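Local coordinates for protein aminoglycoside phosphotransferase (Alicyclobacillus acidocaldarius subsp. acidocaldarius, PDB 4PDY) that probably acts as a phosphotransferase of the aminoglycoside phosphotransferase family, although its own substrate is not established, at residues Tyr211-Asp225 against Leu241-Asp255. Residues are numbered along the deposited sequence; the frame is centred on the assembly and turned at random. Where two conformers were deposited one is given.
Sequences YLEAERSSGGWCHLD and LIDFELARPAPRALD
With CG anti to the backbone N (chi1 180°), the His223 ring reaches Ile242, where NE2 donates to Ile242 O (2.9 Å) within the ring plane but from above the carbonyl plane. The ring edge at CD2 meets the face of Phe244 in a T-shaped pair, planes at 76°, and Leu241 CD2 covers one ring face. Over the opposite face sits a water that donates to His223 O and Asp243 O and accepts from Leu246 N. ND1 accepts Asp225 N, tilted from the ring plane, so bonds at both nitrogens hold the ring's rotation. His223, Asp225 and Asn230 match the HxDxxxxN catalytic-loop pattern of kinase-like phosphotransferases; Asp243 probably corresponds to the DFG aspartate. From helix 252-266 the Asp255 carboxylate grips two successive N-H groups of that loop through syn lone pairs, His223 N at OD2 (2.8 Å) and Leu224 N at OD1 (3.0 Å). Strands 221-222 and 248-249 pair antiparallel through Cys222 and Arg248. Trp221 lays its indole face against Pro249 CD, while NE1 bonds Phe141 O; an alanine here would probably uncover Pro249 and leave Phe141 O without this donor. The Glu215 chain, bent at chi2 (-76°), lies against Pro251, and OE1 accepts Arg252 N (2.9 Å) on its anti side; Tyr211 OH, also bonded to Glu291, accepts Ala253 N (3.0 Å).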
loop_
_atom_site.group_PDB
_atom_site.type_symbol
_atom_site.label_atom_id
_atom_site.label_comp_id
_atom_site.label_asym_id
_atom_site.label_seq_id
_atom_site.Cartn_x
_atom_site.Cartn_y
_atom_site.Cartn_z
ATOM N N TYR A 211 -15.238 -7.076 -13.454
ATOM C CA TYR A 211 -15.060 -6.711 -12.048
ATOM C C TYR A 211 -14.504 -5.284 -11.871
ATOM O O TYR A 211 -15.047 -4.480 -11.096
ATOM C CB TYR A 211 -14.170 -7.733 -11.347
ATOM C CG TYR A 211 -13.666 -7.207 -10.031
ATOM C CD1 TYR A 211 -14.468 -7.232 -8.895
ATOM C CD2 TYR A 211 -12.402 -6.641 -9.933
ATOM C CE1 TYR A 211 -14.006 -6.695 -7.686
ATOM C CE2 TYR A 211 -11.954 -6.108 -8.741
ATOM C CZ TYR A 211 -12.768 -6.129 -7.644
ATOM O OH TYR A 211 -12.288 -5.627 -6.459
ATOM N N LEU A 212 -13.450 -4.972 -12.615
ATOM C CA LEU A 212 -12.781 -3.688 -12.473
ATOM C C LEU A 212 -13.732 -2.571 -12.872
ATOM O O LEU A 212 -13.830 -1.556 -12.206
ATOM C CB LEU A 212 -11.484 -3.652 -13.280
ATOM C CG LEU A 212 -10.399 -4.650 -12.823
ATOM C CD1 LEU A 212 -9.277 -4.742 -13.837
ATOM C CD2 LEU A 212 -9.821 -4.247 -11.470
ATOM N N GLU A 213 -14.463 -2.781 -13.961
ATOM C CA GLU A 213 -15.405 -1.765 -14.417
ATOM C C GLU A 213 -16.573 -1.570 -13.463
ATOM O O GLU A 213 -17.017 -0.429 -13.237
ATOM C CB GLU A 213 -15.913 -2.110 -15.807
ATOM C CG GLU A 213 -14.835 -2.079 -16.873
ATOM C CD GLU A 213 -15.328 -2.577 -18.232
ATOM O OE1 GLU A 213 -16.348 -3.309 -18.299
ATOM O OE2 GLU A 213 -14.674 -2.237 -19.239
ATOM N N ALA A 214 -17.094 -2.662 -12.916
ATOM C CA ALA A 214 -18.176 -2.577 -11.933
ATOM C C ALA A 214 -17.720 -1.812 -10.687
ATOM O O ALA A 214 -18.463 -0.986 -10.160
ATOM C CB ALA A 214 -18.645 -3.963 -11.548
ATOM N N GLU A 215 -16.508 -2.088 -10.218
ATOM C CA GLU A 215 -15.938 -1.355 -9.071
ATOM C C GLU A 215 -15.813 0.130 -9.355
ATOM O O GLU A 215 -16.146 0.955 -8.503
ATOM C CB GLU A 215 -14.587 -1.951 -8.694
ATOM C CG GLU A 215 -14.685 -3.214 -7.854
ATOM C CD GLU A 215 -15.043 -2.930 -6.398
ATOM O OE1 GLU A 215 -14.249 -2.297 -5.679
ATOM O OE2 GLU A 215 -16.131 -3.338 -5.970
ATOM N N ARG A 216 -15.341 0.474 -10.556
ATOM C CA ARG A 216 -15.251 1.871 -10.986
ATOM C C ARG A 216 -16.603 2.569 -10.895
ATOM O O ARG A 216 -16.683 3.718 -10.451
ATOM C CB ARG A 216 -14.695 1.977 -12.416
ATOM C CG ARG A 216 -14.378 3.406 -12.854
ATOM C CD ARG A 216 -13.295 3.456 -13.927
ATOM N NE ARG A 216 -13.310 4.724 -14.656
ATOM C CZ ARG A 216 -12.357 5.135 -15.489
ATOM N NH1 ARG A 216 -11.285 4.385 -15.707
ATOM N NH2 ARG A 216 -12.475 6.303 -16.104
ATOM N N SER A 217 -17.663 1.866 -11.285
ATOM C CA SER A 217 -19.004 2.429 -11.243
ATOM C C SER A 217 -19.567 2.575 -9.827
ATOM O O SER A 217 -20.125 3.619 -9.500
ATOM C CB SER A 217 -19.952 1.600 -12.131
ATOM O OG SER A 217 -21.267 2.116 -12.089
ATOM N N SER A 218 -19.407 1.545 -8.993
ATOM C CA SER A 218 -19.983 1.546 -7.646
ATOM C C SER A 218 -19.163 2.381 -6.655
ATOM O O SER A 218 -19.666 2.813 -5.612
ATOM C CB SER A 218 -20.126 0.116 -7.129
ATOM O OG SER A 218 -18.868 -0.516 -7.042
ATOM N N GLY A 219 -17.902 2.605 -6.995
ATOM C CA GLY A 219 -17.031 3.405 -6.179
ATOM C C GLY A 219 -16.562 2.637 -4.969
ATOM O O GLY A 219 -16.564 1.406 -4.940
ATOM N N GLY A 220 -16.148 3.382 -3.964
ATOM C CA GLY A 220 -15.440 2.820 -2.846
ATOM C C GLY A 220 -13.983 3.161 -3.048
ATOM O O GLY A 220 -13.403 2.952 -4.133
ATOM N N TRP A 221 -13.377 3.734 -2.003
ATOM C CA TRP A 221 -11.988 4.143 -2.048
ATOM C C TRP A 221 -11.076 3.044 -1.538
ATOM O O TRP A 221 -11.431 2.292 -0.624
ATOM C CB TRP A 221 -11.791 5.388 -1.181
ATOM C CG TRP A 221 -12.430 6.626 -1.689
ATOM C CD1 TRP A 221 -13.688 6.759 -2.227
ATOM C CD2 TRP A 221 -11.872 7.944 -1.660
ATOM N NE1 TRP A 221 -13.926 8.075 -2.561
ATOM C CE2 TRP A 221 -12.819 8.819 -2.241
ATOM C CE3 TRP A 221 -10.639 8.468 -1.240
ATOM C CZ2 TRP A 221 -12.583 10.189 -2.372
ATOM C CZ3 TRP A 221 -10.402 9.812 -1.387
ATOM C CH2 TRP A 221 -11.373 10.665 -1.933
ATOM N N CYS A 222 -9.882 2.986 -2.099
ATOM C CA CYS A 222 -8.763 2.244 -1.531
ATOM C C CYS A 222 -7.825 3.209 -0.830
ATOM O O CYS A 222 -7.771 4.384 -1.153
ATOM C CB CYS A 222 -7.980 1.464 -2.601
ATOM S SG CYS A 222 -8.745 -0.070 -3.136
ATOM N N HIS A 223 -7.094 2.672 0.150
ATOM C CA HIS A 223 -6.096 3.441 0.874
ATOM C C HIS A 223 -4.825 3.650 0.040
ATOM O O HIS A 223 -4.271 4.741 -0.009
ATOM C CB HIS A 223 -5.777 2.708 2.176
ATOM C CG HIS A 223 -4.748 3.385 3.024
ATOM N ND1 HIS A 223 -3.403 3.146 2.875
ATOM C CD2 HIS A 223 -4.868 4.265 4.045
ATOM C CE1 HIS A 223 -2.734 3.841 3.787
ATOM N NE2 HIS A 223 -3.600 4.540 4.482
ATOM N N LEU A 224 -4.363 2.581 -0.614
ATOM C CA LEU A 224 -3.260 2.639 -1.593
ATOM C C LEU A 224 -1.895 3.022 -1.026
ATOM O O LEU A 224 -0.984 3.352 -1.769
ATOM C CB LEU A 224 -3.613 3.518 -2.789
ATOM C CG LEU A 224 -4.883 3.081 -3.540
ATOM C CD1 LEU A 224 -5.224 4.012 -4.694
ATOM C CD2 LEU A 224 -4.761 1.644 -4.032
ATOM N N ASP A 225 -1.720 2.903 0.294
ATOM C CA ASP A 225 -0.378 2.995 0.867
ATOM C C ASP A 225 -0.285 2.039 2.045
ATOM O O ASP A 225 0.006 2.418 3.198
ATOM C CB ASP A 225 -0.071 4.430 1.260
ATOM C CG ASP A 225 1.412 4.690 1.429
ATOM O OD1 ASP A 225 2.247 3.828 1.056
ATOM O OD2 ASP A 225 1.737 5.776 1.938
ATOM N N LEU A 241 -5.834 2.947 10.346
ATOM C CA LEU A 241 -5.074 3.489 9.247
ATOM C C LEU A 241 -4.692 4.936 9.478
ATOM O O LEU A 241 -5.462 5.722 10.012
ATOM C CB LEU A 241 -5.866 3.409 7.944
ATOM C CG LEU A 241 -6.149 2.004 7.436
ATOM C CD1 LEU A 241 -7.188 2.069 6.326
ATOM C CD2 LEU A 241 -4.899 1.310 6.930
ATOM N N ILE A 242 -3.499 5.272 9.025
ATOM C CA ILE A 242 -3.075 6.658 8.911
ATOM C C ILE A 242 -2.557 6.912 7.479
ATOM O O ILE A 242 -2.327 5.965 6.715
ATOM C CB ILE A 242 -2.041 7.048 9.969
ATOM C CG1 ILE A 242 -0.777 6.255 9.734
ATOM C CG2 ILE A 242 -2.603 6.785 11.376
ATOM C CD1 ILE A 242 0.374 6.703 10.600
ATOM N N ASP A 243 -2.376 8.179 7.154
ATOM C CA ASP A 243 -1.860 8.609 5.843
ATOM C C ASP A 243 -2.739 8.210 4.660
ATOM O O ASP A 243 -2.433 7.237 3.986
ATOM C CB ASP A 243 -0.429 8.124 5.609
ATOM C CG ASP A 243 0.240 8.826 4.444
ATOM O OD1 ASP A 243 -0.414 9.658 3.787
ATOM O OD2 ASP A 243 1.421 8.515 4.183
ATOM N N PHE A 244 -3.803 8.982 4.483
ATOM C CA PHE A 244 -4.771 8.764 3.411
ATOM C C PHE A 244 -4.432 9.597 2.180
ATOM O O PHE A 244 -5.287 9.798 1.340
ATOM C CB PHE A 244 -6.186 9.076 3.929
ATOM C CG PHE A 244 -6.750 8.003 4.822
ATOM C CD1 PHE A 244 -6.456 7.962 6.196
ATOM C CD2 PHE A 244 -7.533 6.992 4.276
ATOM C CE1 PHE A 244 -6.986 6.951 6.986
ATOM C CE2 PHE A 244 -8.047 5.981 5.071
ATOM C CZ PHE A 244 -7.776 5.965 6.412
ATOM N N GLU A 245 -3.193 10.038 2.033
ATOM C CA GLU A 245 -2.824 10.965 0.957
ATOM C C GLU A 245 -2.886 10.327 -0.434
ATOM O O GLU A 245 -3.034 11.040 -1.410
ATOM C CB GLU A 245 -1.439 11.553 1.222
ATOM C CG GLU A 245 -1.394 12.390 2.478
ATOM C CD GLU A 245 -0.026 12.942 2.795
ATOM O OE1 GLU A 245 0.835 13.014 1.909
ATOM O OE2 GLU A 245 0.187 13.292 3.980
ATOM N N LEU A 246 -2.697 9.018 -0.506
ATOM C CA LEU A 246 -2.808 8.315 -1.796
ATOM C C LEU A 246 -4.183 7.700 -2.030
ATOM O O LEU A 246 -4.416 7.113 -3.095
ATOM C CB LEU A 246 -1.726 7.243 -1.883
ATOM C CG LEU A 246 -0.292 7.744 -1.865
ATOM C CD1 LEU A 246 0.676 6.599 -2.026
ATOM C CD2 LEU A 246 -0.067 8.791 -2.942
ATOM N N ALA A 247 -5.093 7.829 -1.074
ATOM C CA ALA A 247 -6.404 7.202 -1.160
ATOM C C ALA A 247 -7.210 7.833 -2.288
ATOM O O ALA A 247 -7.141 9.042 -2.495
ATOM C CB ALA A 247 -7.152 7.294 0.171
ATOM N N ARG A 248 -7.987 6.999 -2.996
ATOM C CA ARG A 248 -8.866 7.479 -4.085
ATOM C C ARG A 248 -9.813 6.346 -4.435
ATOM O O ARG A 248 -9.583 5.220 -4.037
ATOM C CB ARG A 248 -8.078 7.901 -5.321
ATOM C CG ARG A 248 -7.215 6.805 -5.876
ATOM C CD ARG A 248 -6.428 7.230 -7.111
ATOM N NE ARG A 248 -5.455 6.199 -7.469
ATOM C CZ ARG A 248 -5.710 5.147 -8.254
ATOM N NH1 ARG A 248 -6.918 4.956 -8.786
ATOM N NH2 ARG A 248 -4.746 4.266 -8.499
ATOM N N PRO A 249 -10.890 6.661 -5.170
ATOM C CA PRO A 249 -11.742 5.599 -5.665
ATOM C C PRO A 249 -10.901 4.606 -6.497
ATOM O O PRO A 249 -10.168 5.012 -7.410
ATOM C CB PRO A 249 -12.764 6.345 -6.547
ATOM C CG PRO A 249 -12.822 7.726 -5.963
ATOM C CD PRO A 249 -11.405 7.988 -5.538
ATOM N N ALA A 250 -11.011 3.326 -6.189
ATOM C CA ALA A 250 -10.247 2.291 -6.884
ATOM C C ALA A 250 -10.801 0.935 -6.541
ATOM O O ALA A 250 -11.365 0.763 -5.460
ATOM C CB ALA A 250 -8.781 2.369 -6.531
ATOM N N PRO A 251 -10.638 -0.057 -7.444
ATOM C CA PRO A 251 -11.181 -1.369 -7.149
ATOM C C PRO A 251 -10.564 -1.956 -5.889
ATOM O O PRO A 251 -9.360 -1.861 -5.692
ATOM C CB PRO A 251 -10.807 -2.186 -8.384
ATOM C CG PRO A 251 -10.731 -1.183 -9.487
ATOM C CD PRO A 251 -10.117 0.024 -8.819
ATOM N N ARG A 252 -11.405 -2.606 -5.096
ATOM C CA ARG A 252 -10.992 -3.216 -3.848
ATOM C C ARG A 252 -9.826 -4.185 -4.009
ATOM O O ARG A 252 -8.973 -4.307 -3.120
ATOM C CB ARG A 252 -12.189 -3.885 -3.182
ATOM C CG ARG A 252 -11.933 -4.306 -1.758
ATOM C CD ARG A 252 -13.184 -4.725 -1.028
ATOM N NE ARG A 252 -13.638 -6.053 -1.461
ATOM C CZ ARG A 252 -14.330 -6.901 -0.706
ATOM N NH1 ARG A 252 -14.664 -6.577 0.547
ATOM N NH2 ARG A 252 -14.663 -8.097 -1.177
ATOM N N ALA A 253 -9.757 -4.874 -5.136
ATOM C CA ALA A 253 -8.681 -5.795 -5.415
ATOM C C ALA A 253 -7.286 -5.174 -5.286
ATOM O O ALA A 253 -6.307 -5.891 -5.025
ATOM C CB ALA A 253 -8.859 -6.380 -6.825
ATOM N N LEU A 254 -7.167 -3.869 -5.525
ATOM C CA LEU A 254 -5.852 -3.235 -5.397
ATOM C C LEU A 254 -5.324 -3.279 -3.961
ATOM O O LEU A 254 -4.210 -3.730 -3.749
ATOM C CB LEU A 254 -5.872 -1.811 -5.898
ATOM C CG LEU A 254 -6.032 -1.623 -7.414
ATOM C CD1 LEU A 254 -5.995 -0.149 -7.768
ATOM C CD2 LEU A 254 -4.967 -2.382 -8.190
ATOM N N ASP A 255 -6.136 -2.868 -2.996
ATOM C CA ASP A 255 -5.708 -2.941 -1.609
ATOM C C ASP A 255 -5.511 -4.403 -1.205
ATOM O O ASP A 255 -4.557 -4.734 -0.497
ATOM C CB ASP A 255 -6.730 -2.265 -0.687
ATOM C CG ASP A 255 -6.480 -0.748 -0.457
ATOM O OD1 ASP A 255 -5.437 -0.173 -0.870
ATOM O OD2 ASP A 255 -7.407 -0.127 0.133
HETATM O O HOH W 1 -3.020 6.851 1.332
#